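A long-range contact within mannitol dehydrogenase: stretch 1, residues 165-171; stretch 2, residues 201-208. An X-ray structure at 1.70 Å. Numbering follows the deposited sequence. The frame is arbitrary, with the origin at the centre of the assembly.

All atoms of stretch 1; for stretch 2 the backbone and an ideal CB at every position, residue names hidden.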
# COMPACT_ATOMS: atom_id res chain seq x y z
N VAL A 165 -7.94 -9.15 10.53
CA VAL A 165 -8.48 -9.60 9.28
C VAL A 165 -8.58 -11.14 9.23
O VAL A 165 -9.54 -11.70 8.68
CB VAL A 165 -7.58 -9.01 8.11
CG1 VAL A 165 -6.14 -9.46 8.30
CG2 VAL A 165 -8.09 -9.46 6.79
N PHE A 166 -7.60 -11.83 9.79
CA PHE A 166 -7.65 -13.29 9.75
C PHE A 166 -8.81 -13.84 10.56
O PHE A 166 -9.47 -14.77 10.11
CB PHE A 166 -6.35 -13.88 10.27
CG PHE A 166 -5.15 -13.37 9.53
CD1 PHE A 166 -4.31 -12.45 10.12
CD2 PHE A 166 -4.93 -13.76 8.21
CE1 PHE A 166 -3.23 -11.90 9.39
CE2 PHE A 166 -3.87 -13.23 7.47
CZ PHE A 166 -3.02 -12.28 8.06
N GLY A 167 -9.03 -13.29 11.75
CA GLY A 167 -10.13 -13.75 12.60
C GLY A 167 -11.46 -13.49 11.94
O GLY A 167 -12.35 -14.35 11.96
N PHE A 168 -11.63 -12.31 11.35
CA PHE A 168 -12.89 -12.01 10.67
C PHE A 168 -13.12 -12.88 9.46
O PHE A 168 -14.24 -13.38 9.24
CB PHE A 168 -12.98 -10.52 10.29
CG PHE A 168 -13.52 -9.68 11.40
CD1 PHE A 168 -12.67 -8.84 12.13
CD2 PHE A 168 -14.88 -9.79 11.77
CE1 PHE A 168 -13.16 -8.12 13.24
CE2 PHE A 168 -15.36 -9.06 12.89
CZ PHE A 168 -14.49 -8.24 13.60
N ILE A 169 -12.09 -13.04 8.62
CA ILE A 169 -12.30 -13.91 7.46
C ILE A 169 -12.62 -15.35 7.88
O ILE A 169 -13.51 -15.97 7.30
CB ILE A 169 -11.06 -13.89 6.52
CG1 ILE A 169 -11.09 -12.54 5.77
CG2 ILE A 169 -11.08 -15.08 5.54
CD1 ILE A 169 -9.77 -12.23 5.03
N CYS A 170 -11.91 -15.89 8.86
CA CYS A 170 -12.20 -17.28 9.27
C CYS A 170 -13.58 -17.41 9.84
O CYS A 170 -14.28 -18.37 9.56
CB CYS A 170 -11.19 -17.79 10.30
SG CYS A 170 -9.62 -18.24 9.53
N ALA A 171 -13.98 -16.44 10.67
CA ALA A 171 -15.33 -16.56 11.24
C ALA A 171 -16.39 -16.47 10.13
O ALA A 171 -17.43 -17.15 10.19
CB ALA A 171 -15.57 -15.48 12.34
N UNK A 201 -0.79 -17.82 2.25
CA UNK A 201 0.07 -18.42 3.26
C UNK A 201 -0.33 -18.03 4.68
O UNK A 201 -0.37 -18.87 5.60
CB UNK A 201 1.52 -18.02 3.01
N UNK A 202 -0.64 -16.74 4.85
CA UNK A 202 -1.03 -16.24 6.14
C UNK A 202 -2.37 -16.80 6.60
O UNK A 202 -2.47 -17.26 7.76
CB UNK A 202 -1.08 -14.71 6.11
N UNK A 203 -3.39 -16.73 5.73
CA UNK A 203 -4.71 -17.23 6.13
C UNK A 203 -4.67 -18.71 6.44
O UNK A 203 -5.24 -19.15 7.44
CB UNK A 203 -5.74 -16.96 5.03
N UNK A 204 -3.95 -19.48 5.62
CA UNK A 204 -3.85 -20.92 5.87
C UNK A 204 -3.11 -21.21 7.15
O UNK A 204 -3.53 -22.10 7.92
CB UNK A 204 -3.15 -21.62 4.70
N UNK A 205 -2.03 -20.49 7.42
CA UNK A 205 -1.26 -20.71 8.66
C UNK A 205 -2.14 -20.41 9.87
O UNK A 205 -2.15 -21.15 10.88
CB UNK A 205 -0.00 -19.84 8.69
N UNK A 206 -2.91 -19.34 9.76
CA UNK A 206 -3.80 -18.97 10.85
C UNK A 206 -4.89 -20.04 11.02
O UNK A 206 -5.17 -20.46 12.14
CB UNK A 206 -4.42 -17.60 10.59
N UNK A 207 -5.51 -20.47 9.93
CA UNK A 207 -6.56 -21.46 9.99
C UNK A 207 -6.04 -22.77 10.61
O UNK A 207 -6.76 -23.42 11.38
CB UNK A 207 -7.12 -21.71 8.59
N UNK A 208 -4.79 -23.11 10.29
CA UNK A 208 -4.17 -24.33 10.81
C UNK A 208 -4.03 -24.29 12.32
O UNK A 208 -4.04 -25.35 12.97
CB UNK A 208 -2.80 -24.54 10.17

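Two helices cross here at 72° between their N-to-C directions, with axes 10.1 Å apart at closest approach. Stretch 1 offers an apolar surface made of Phe 166, Ile 169 and Cys 170, with the bare backbone of Gly 167 beside it. No charge is presented by its side chains, so shape should matter more than polarity.

Position 201 has helical backbone angles, and its CB lies out of reach of stretch 1, so almost any helix-compatible residue would do. It is Lys 201, extended with all four chi angles t, its NZ hydrogen-bonded elsewhere in the structure.

Position 202 is the strictest. Its CA-to-CB bond points toward stretch 1, and the ideal CB already sits 3.4 Å from Phe 166 CE2, a tight fit. Small residues suit best: alanine, perhaps serine or glycine, though a hydroxyl would gain no obvious partner from the phenyl ring. The deposited residue is Ala 202, whose CB packs 3.5 Å from Phe 166 CE2.

At position 203 the bond points sideways, and the ideal CB is 4.6 Å from Phe 166 CD2. There is space to extend before meeting the opposing helix, where Phe 166, Ile 169 and Cys 170 line one apolar patch. Leucine, methionine or isoleucine could reach it. Leu 203 does so with chi1 t and chi2 p, bringing its end nearer than its CB direction suggests. Leu 203 CD2 lies 3.7 Å from Ile 169 CG2, and Leu 203 CD1 is near the same atom at 3.9 Å as well as 3.8 Å from Cys 170 SG and 4.2 Å from Phe 166 CD2.

Position 204 points away, leaving the choice to other surroundings; it is Leu 204. Position 205 is out of reach and equally unconstrained from this side; it is Ala 205.

Position 206 points toward stretch 1 again, one helical turn after 202. Its ideal CB is 4.2 Å from Phe 166 CB and 5.3 Å from Cys 170 SG, and the backbone of Gly 167 lies farther along, within reach of a long group. A flat or flexible apolar residue would suit: phenylalanine, leucine or methionine. Phe 206, with chi1 t, lays one ring face against Phe 166 CB, which stands 3.7 Å from the Phe 206 ring centroid in a CH-pi contact. Cys 170 SG meets the ring's edge, 3.7 Å from Phe 206 CD2, and Phe 206 CZ reaches to 4.0 Å from Gly 167 N. The planes of the Phe 166 and Phe 206 rings are near parallel but slid apart, so the rings barely overlap.

Position 207 points sideways, its ideal CB 4.4 Å from Cys 170 SG. Alanine or another small residue would fill this margin lightly. It is Ala 207, touching Cys 170 SG from its CB at 4.4 Å.

Position 208 is out of reach and unconstrained here; it is Ala 208. No hydrogen bond joins the stretches: the rule is apolar fit.

Stretch 2 (201-208) KALLAFAA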
# COMPACT_ATOMS: atom_id res chain seq x y z
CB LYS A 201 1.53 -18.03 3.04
CG LYS A 201 2.49 -18.81 3.92
CD LYS A 201 3.90 -18.26 3.67
CE LYS A 201 4.98 -19.19 4.19
NZ LYS A 201 6.29 -18.49 4.11
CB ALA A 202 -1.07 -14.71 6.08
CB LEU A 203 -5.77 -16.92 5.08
CG LEU A 203 -7.20 -17.30 5.50
CD1 LEU A 203 -7.66 -16.58 6.79
CD2 LEU A 203 -8.10 -16.97 4.32
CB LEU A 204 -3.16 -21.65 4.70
CG LEU A 204 -3.97 -21.71 3.40
CD1 LEU A 204 -3.15 -22.52 2.36
CD2 LEU A 204 -5.35 -22.37 3.62
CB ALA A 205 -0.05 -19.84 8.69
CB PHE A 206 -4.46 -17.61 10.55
CG PHE A 206 -5.36 -17.14 11.65
CD1 PHE A 206 -4.85 -16.42 12.73
CD2 PHE A 206 -6.71 -17.40 11.58
CE1 PHE A 206 -5.71 -15.97 13.74
CE2 PHE A 206 -7.58 -16.95 12.59
CZ PHE A 206 -7.08 -16.24 13.65
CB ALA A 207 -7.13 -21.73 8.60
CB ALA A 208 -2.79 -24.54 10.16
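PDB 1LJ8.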